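Local coordinates for Alr4995 protein (Nostoc sp., PDB 6LRF) that probably acts as a bifunctional enzyme, combining arginine dihydrolase activity, which converts arginine to ornithine, with ornithine cyclodeaminase activity, at residues A365-V370 against G430-D436; I397-R403 against L417-I423. Residue numbers count along the deposited sequence, not the author numbering.

In the fold
Both contacts belong to one mixed seven-stranded sheet in the C-terminal half of the chain, and their centres lie about 13 Å apart. Contact 1 pairs strand 366-369, outermost in this chain, with strand 432-435; contact 2 joins strand 395-400 to strand 416-422 further across the sheet, and strand 407-413 separates the two pairs. Along the chain, both strands of contact 2 fall between the two halves of contact 1, so the sheet's edge is closed by residues some 60 positions apart. A salt bridge from E431 OE1 to K422 NZ, 2.7 Å, ties the contacts directly. The sheet is distinct from the parallel, Rossmann-type sheet that follows it in sequence.

Contact 1 of 2, residues A365-V370 against G430-D436; sequences AKLEPV and GEQVIVD
Strands 366-369 and 432-435 form an antiparallel, strongly twisted pair at the edge of a mixed beta-sheet, axes 4.3 Å apart at closest approach and N-to-C directions at 134°. Register sets L367 against I434 (CA-CA 4.7 Å) and P369 against Q432 (4.4 Å) as non-hydrogen-bonded pairs, with E368-V433 (5.3 Å) hydrogen-bonded between them. E368 N to V433 O is 2.9 Å and V433 N to E368 O 2.8 Å; V435 N meets K366 O at 3.0 Å. Beyond the strands, V370 N to E431 O (2.7 Å) and G430 N to V370 O (2.8 Å) continue the pairing; G430, at phi/psi 103/-26, adopts a backbone shape that calls for glycine. L367 (mt) lays CD2 3.7 Å from I434 CG1, and L367 also touches I410 of strand 407-413. V370 CG2 packs on V433 CG2 at 3.6 Å. Q432 (chi1 m, chi2 m) curls over P369, NE2 to CB 3.5 Å, while a water links Q432 OE1 (2.7 Å) to L367 O (2.8 Å).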
loop_
_atom_site.group_PDB
_atom_site.type_symbol
_atom_site.label_atom_id
_atom_site.label_comp_id
_atom_site.label_asym_id
_atom_site.label_seq_id
_atom_site.Cartn_x
_atom_site.Cartn_y
_atom_site.Cartn_z
ATOM N N ALA B 365 27.149 -9.539 39.242
ATOM C CA ALA B 365 26.889 -10.232 37.988
ATOM C C ALA B 365 27.776 -11.472 37.917
ATOM O O ALA B 365 28.932 -11.440 38.332
ATOM C CB ALA B 365 27.147 -9.307 36.800
ATOM N N LYS B 366 27.248 -12.570 37.397
ATOM C CA LYS B 366 28.061 -13.768 37.213
ATOM C C LYS B 366 28.919 -13.648 35.960
ATOM O O LYS B 366 28.451 -13.163 34.935
ATOM C CB LYS B 366 27.172 -15.007 37.130
ATOM C CG LYS B 366 26.087 -15.011 38.200
ATOM C CD LYS B 366 25.971 -16.347 38.934
ATOM C CE LYS B 366 25.230 -17.381 38.095
ATOM N NZ LYS B 366 24.587 -18.423 38.963
ATOM N N LEU B 367 30.175 -14.078 36.051
ATOM C CA LEU B 367 31.093 -13.975 34.935
ATOM C C LEU B 367 31.566 -15.347 34.490
ATOM O O LEU B 367 31.836 -16.214 35.326
ATOM C CB LEU B 367 32.296 -13.120 35.322
ATOM C CG LEU B 367 32.037 -11.712 35.845
ATOM C CD1 LEU B 367 33.354 -11.111 36.324
ATOM C CD2 LEU B 367 31.428 -10.839 34.751
ATOM N N GLU B 368 31.656 -15.550 33.175
ATOM C CA GLU B 368 32.255 -16.761 32.619
ATOM C C GLU B 368 33.278 -16.382 31.547
ATOM O O GLU B 368 33.098 -15.393 30.837
ATOM C CB GLU B 368 31.180 -17.688 32.040
ATOM C CG GLU B 368 30.326 -18.381 33.088
ATOM C CD GLU B 368 31.149 -19.250 34.031
ATOM O OE1 GLU B 368 32.168 -19.816 33.579
ATOM O OE2 GLU B 368 30.785 -19.367 35.226
ATOM N N PRO B 369 34.364 -17.158 31.428
ATOM C CA PRO B 369 35.388 -16.746 30.463
ATOM C C PRO B 369 35.049 -17.124 29.032
ATOM O O PRO B 369 34.455 -18.157 28.792
ATOM C CB PRO B 369 36.629 -17.504 30.930
ATOM C CG PRO B 369 36.075 -18.760 31.553
ATOM C CD PRO B 369 34.796 -18.316 32.237
ATOM N N VAL B 370 35.413 -16.260 28.089
ATOM C CA VAL B 370 35.461 -16.630 26.684
ATOM C C VAL B 370 36.561 -17.684 26.502
ATOM O O VAL B 370 37.678 -17.491 26.989
ATOM C CB VAL B 370 35.752 -15.391 25.789
ATOM C CG1 VAL B 370 35.945 -15.801 24.345
ATOM C CG2 VAL B 370 34.651 -14.365 25.922
ATOM N N GLY B 430 39.808 -15.687 26.958
ATOM C CA GLY B 430 40.317 -15.132 28.193
ATOM C C GLY B 430 39.454 -14.034 28.780
ATOM O O GLY B 430 39.478 -13.802 29.990
ATOM N N GLU B 431 38.688 -13.341 27.942
ATOM C CA GLU B 431 37.844 -12.261 28.458
ATOM C C GLU B 431 36.721 -12.820 29.327
ATOM O O GLU B 431 36.179 -13.892 29.046
ATOM C CB GLU B 431 37.257 -11.420 27.320
ATOM C CG GLU B 431 38.287 -10.627 26.536
ATOM C CD GLU B 431 37.653 -9.567 25.630
ATOM O OE1 GLU B 431 37.221 -9.919 24.504
ATOM O OE2 GLU B 431 37.605 -8.383 26.035
ATOM N N GLN B 432 36.390 -12.091 30.385
ATOM C CA GLN B 432 35.266 -12.433 31.252
ATOM C C GLN B 432 33.982 -11.775 30.743
ATOM O O GLN B 432 33.944 -10.574 30.494
ATOM C CB GLN B 432 35.546 -11.995 32.691
ATOM C CG GLN B 432 36.706 -12.732 33.342
ATOM C CD GLN B 432 36.392 -14.192 33.586
ATOM O OE1 GLN B 432 35.300 -14.537 34.048
ATOM N NE2 GLN B 432 37.349 -15.066 33.275
ATOM N N VAL B 433 32.935 -12.574 30.600
ATOM C CA VAL B 433 31.690 -12.108 30.034
ATOM C C VAL B 433 30.522 -12.373 30.995
ATOM O O VAL B 433 30.418 -13.447 31.576
ATOM C CB VAL B 433 31.440 -12.778 28.653
ATOM C CG1 VAL B 433 29.993 -12.626 28.226
ATOM C CG2 VAL B 433 32.385 -12.165 27.593
ATOM N N ILE B 434 29.663 -11.370 31.173
ATOM C CA ILE B 434 28.468 -11.498 31.998
ATOM C C ILE B 434 27.496 -12.531 31.442
ATOM O O ILE B 434 27.146 -12.510 30.247
ATOM C CB ILE B 434 27.771 -10.133 32.133
ATOM C CG1 ILE B 434 28.724 -9.180 32.850
ATOM C CG2 ILE B 434 26.433 -10.262 32.867
ATOM C CD1 ILE B 434 28.149 -7.869 33.135
ATOM N N VAL B 435 27.102 -13.463 32.312
ATOM C CA VAL B 435 26.096 -14.480 32.002
ATOM C C VAL B 435 24.985 -14.335 33.028
ATOM O O VAL B 435 25.156 -13.628 34.028
ATOM C CB VAL B 435 26.650 -15.917 32.043
ATOM C CG1 VAL B 435 27.771 -16.096 31.024
ATOM C CG2 VAL B 435 27.136 -16.254 33.448
ATOM N N ASP B 436 23.860 -15.000 32.786
ATOM C CA ASP B 436 22.696 -14.898 33.670
ATOM C C ASP B 436 22.182 -13.451 33.699
ATOM O O ASP B 436 22.427 -12.682 32.764
ATOM C CB ASP B 436 23.040 -15.397 35.082
ATOM C CG ASP B 436 21.830 -15.978 35.820
ATOM O OD1 ASP B 436 20.918 -15.201 36.199
ATOM O OD2 ASP B 436 21.803 -17.210 36.038
HETATM O O HOH W 1 24.637 -12.176 36.181
HETATM O O HOH W 2 21.758 -18.052 38.882
HETATM O O HOH W 3 34.588 -16.698 35.474
#

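Contact 2 of 2, residues I397-R403 against L417-I423; sequences IKVENQR and LLAQCKI
Strands 397-400 and 417-422 run parallel, axes 4.5 Å apart at closest approach and inclined by 36°, with E400 beside Q420 (CA-CA 4.8 Å). The parallel pattern is explicit at E400, whose N donates to A419 O at 2.8 Å and whose O accepts from C421 N at 2.9 Å. Earlier, the strands are splayed enough for a water to bridge K398 O (2.5 Å) and A419 N (3.0 Å). Small and branched side chains fill the seam: I397 (chi1 m, chi2 m) sets CG2 4.0 Å from A419 CB and CG1 4.2 Å from L417 CD1, while V399 (t) brings CG2 to 4.1 Å from A419 CB and CG1 to 4.0 Å from C421 CB. E400 (chi1 m, chi2 t) extends along L418 (tp), with OE1 3.4 Å from L418 CD1. N401 has left-handed backbone angles, 60/39, which bend the chain here. C421 (t) lies under this bend: its CB is 3.3 Å from N401 O, and its SG accepts a hydrogen bond from R403 N at 3.4 Å. Two waters reach C421 O, one from N401 O and one from N401 OD1. R403 (chi1 p, chi2 t) spreads one guanidinium face over I423, NH1 to CG2 3.7 Å, and also packs on M645 of the second subunit. In the sheet the chain skips one strand position from 395-400 to 407-413, and a tight hairpin then inserts 416-422 between them, antiparallel to 407-413; strand 388-392 flanks 395-400 on its other side, where V399 touches T388 and V390.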
loop_
_atom_site.group_PDB
_atom_site.type_symbol
_atom_site.label_atom_id
_atom_site.label_comp_id
_atom_site.label_asym_id
_atom_site.label_seq_id
_atom_site.Cartn_x
_atom_site.Cartn_y
_atom_site.Cartn_z
ATOM N N ILE B 397 29.282 -0.455 37.977
ATOM C CA ILE B 397 30.204 0.019 36.947
ATOM C C ILE B 397 29.458 0.328 35.650
ATOM O O ILE B 397 28.695 -0.513 35.165
ATOM C CB ILE B 397 31.279 -1.055 36.630
ATOM C CG1 ILE B 397 32.000 -1.492 37.905
ATOM C CG2 ILE B 397 32.239 -0.564 35.577
ATOM C CD1 ILE B 397 32.588 -0.338 38.687
ATOM N N LYS B 398 29.706 1.496 35.064
ATOM C CA LYS B 398 29.055 1.875 33.803
ATOM C C LYS B 398 29.626 1.118 32.593
ATOM O O LYS B 398 30.842 1.037 32.418
ATOM C CB LYS B 398 29.175 3.392 33.597
ATOM C CG LYS B 398 28.761 3.899 32.221
ATOM C CD LYS B 398 27.268 4.213 32.123
ATOM C CE LYS B 398 26.882 4.600 30.683
ATOM N NZ LYS B 398 26.544 6.051 30.528
ATOM N N VAL B 399 28.747 0.548 31.770
ATOM C CA VAL B 399 29.181 -0.172 30.570
ATOM C C VAL B 399 29.489 0.832 29.442
ATOM O O VAL B 399 28.677 1.723 29.166
ATOM C CB VAL B 399 28.105 -1.205 30.085
ATOM C CG1 VAL B 399 28.559 -1.931 28.816
ATOM C CG2 VAL B 399 27.760 -2.200 31.198
ATOM N N GLU B 400 30.662 0.685 28.817
ATOM C CA GLU B 400 31.100 1.545 27.718
ATOM C C GLU B 400 30.812 0.938 26.339
ATOM O O GLU B 400 30.663 -0.288 26.206
ATOM C CB GLU B 400 32.597 1.835 27.837
ATOM C CG GLU B 400 32.947 2.732 29.010
ATOM C CD GLU B 400 34.440 2.985 29.121
ATOM O OE1 GLU B 400 35.182 2.609 28.184
ATOM O OE2 GLU B 400 34.867 3.556 30.149
ATOM N N ASN B 401 30.737 1.808 25.329
ATOM C CA ASN B 401 30.491 1.424 23.939
ATOM C C ASN B 401 29.167 0.696 23.763
ATOM O O ASN B 401 29.068 -0.245 22.969
ATOM C CB ASN B 401 31.632 0.557 23.402
ATOM C CG ASN B 401 32.977 1.247 23.507
ATOM O OD1 ASN B 401 33.964 0.639 23.908
ATOM N ND2 ASN B 401 33.016 2.536 23.164
ATOM N N GLN B 402 28.153 1.152 24.492
ATOM C CA GLN B 402 26.863 0.474 24.526
ATOM C C GLN B 402 26.264 0.316 23.136
ATOM O O GLN B 402 26.206 1.260 22.368
ATOM C CB GLN B 402 25.891 1.244 25.417
ATOM C CG GLN B 402 24.579 0.505 25.697
ATOM C CD GLN B 402 24.748 -0.643 26.676
ATOM O OE1 GLN B 402 25.505 -0.540 27.641
ATOM N NE2 GLN B 402 24.027 -1.738 26.441
ATOM N N ARG B 403 25.840 -0.894 22.806
ATOM C CA ARG B 403 24.950 -1.096 21.663
ATOM C C ARG B 403 24.139 -2.356 21.874
ATOM O O ARG B 403 24.476 -3.188 22.718
ATOM C CB ARG B 403 25.710 -1.191 20.341
ATOM C CG ARG B 403 26.754 -2.256 20.289
ATOM C CD ARG B 403 27.020 -2.637 18.816
ATOM N NE ARG B 403 25.948 -3.493 18.345
ATOM C CZ ARG B 403 25.812 -3.940 17.104
ATOM N NH1 ARG B 403 26.691 -3.612 16.169
ATOM N NH2 ARG B 403 24.790 -4.730 16.810
ATOM N N LEU B 417 38.417 -1.112 36.923
ATOM C CA LEU B 417 37.497 -2.038 36.274
ATOM C C LEU B 417 36.912 -1.455 35.003
ATOM O O LEU B 417 36.432 -0.334 35.001
ATOM C CB LEU B 417 36.358 -2.399 37.223
ATOM C CG LEU B 417 36.625 -3.496 38.235
ATOM C CD1 LEU B 417 35.493 -3.504 39.244
ATOM C CD2 LEU B 417 36.731 -4.831 37.516
ATOM N N LEU B 418 36.944 -2.220 33.926
ATOM C CA LEU B 418 36.347 -1.773 32.684
ATOM C C LEU B 418 35.242 -2.725 32.221
ATOM O O LEU B 418 35.462 -3.938 32.108
ATOM C CB LEU B 418 37.420 -1.650 31.605
ATOM C CG LEU B 418 36.900 -1.290 30.221
ATOM C CD1 LEU B 418 36.228 0.095 30.230
ATOM C CD2 LEU B 418 38.060 -1.351 29.247
ATOM N N ALA B 419 34.054 -2.171 31.973
ATOM C CA ALA B 419 32.938 -2.946 31.424
ATOM C C ALA B 419 32.655 -2.450 30.013
ATOM O O ALA B 419 32.399 -1.268 29.804
ATOM C CB ALA B 419 31.698 -2.829 32.301
ATOM N N GLN B 420 32.728 -3.362 29.055
ATOM C CA GLN B 420 32.671 -3.034 27.633
ATOM C C GLN B 420 31.660 -3.882 26.882
ATOM O O GLN B 420 31.753 -5.102 26.860
ATOM C CB GLN B 420 34.028 -3.275 26.973
ATOM C CG GLN B 420 34.878 -2.081 26.690
ATOM C CD GLN B 420 36.232 -2.512 26.145
ATOM O OE1 GLN B 420 36.833 -3.476 26.635
ATOM N NE2 GLN B 420 36.704 -1.822 25.116
ATOM N N CYS B 421 30.739 -3.220 26.212
ATOM C CA CYS B 421 29.865 -3.858 25.262
ATOM C C CYS B 421 30.651 -4.247 23.989
ATOM O O CYS B 421 31.271 -3.406 23.338
ATOM C CB CYS B 421 28.735 -2.895 24.956
ATOM S SG CYS B 421 27.336 -3.597 24.245
ATOM N N LYS B 422 30.646 -5.525 23.651
ATOM C CA LYS B 422 31.370 -6.008 22.476
ATOM C C LYS B 422 30.460 -6.890 21.657
ATOM O O LYS B 422 29.707 -7.687 22.218
ATOM C CB LYS B 422 32.615 -6.807 22.870
ATOM C CG LYS B 422 33.766 -6.009 23.469
ATOM C CD LYS B 422 34.892 -6.963 23.805
ATOM C CE LYS B 422 36.271 -6.372 23.605
ATOM N NZ LYS B 422 37.274 -7.474 23.340
ATOM N N ILE B 423 30.518 -6.763 20.339
ATOM C CA ILE B 423 29.806 -7.708 19.481
ATOM C C ILE B 423 30.509 -9.064 19.537
ATOM O O ILE B 423 31.697 -9.132 19.828
ATOM C CB ILE B 423 29.714 -7.217 18.022
ATOM C CG1 ILE B 423 31.125 -7.024 17.452
ATOM C CG2 ILE B 423 28.883 -5.921 17.955
ATOM C CD1 ILE B 423 31.150 -6.647 15.978
HETATM O O HOH W 4 33.319 0.616 32.728
HETATM O O HOH W 5 30.251 -2.002 21.018
HETATM O O HOH W 6 33.733 -2.399 23.093
#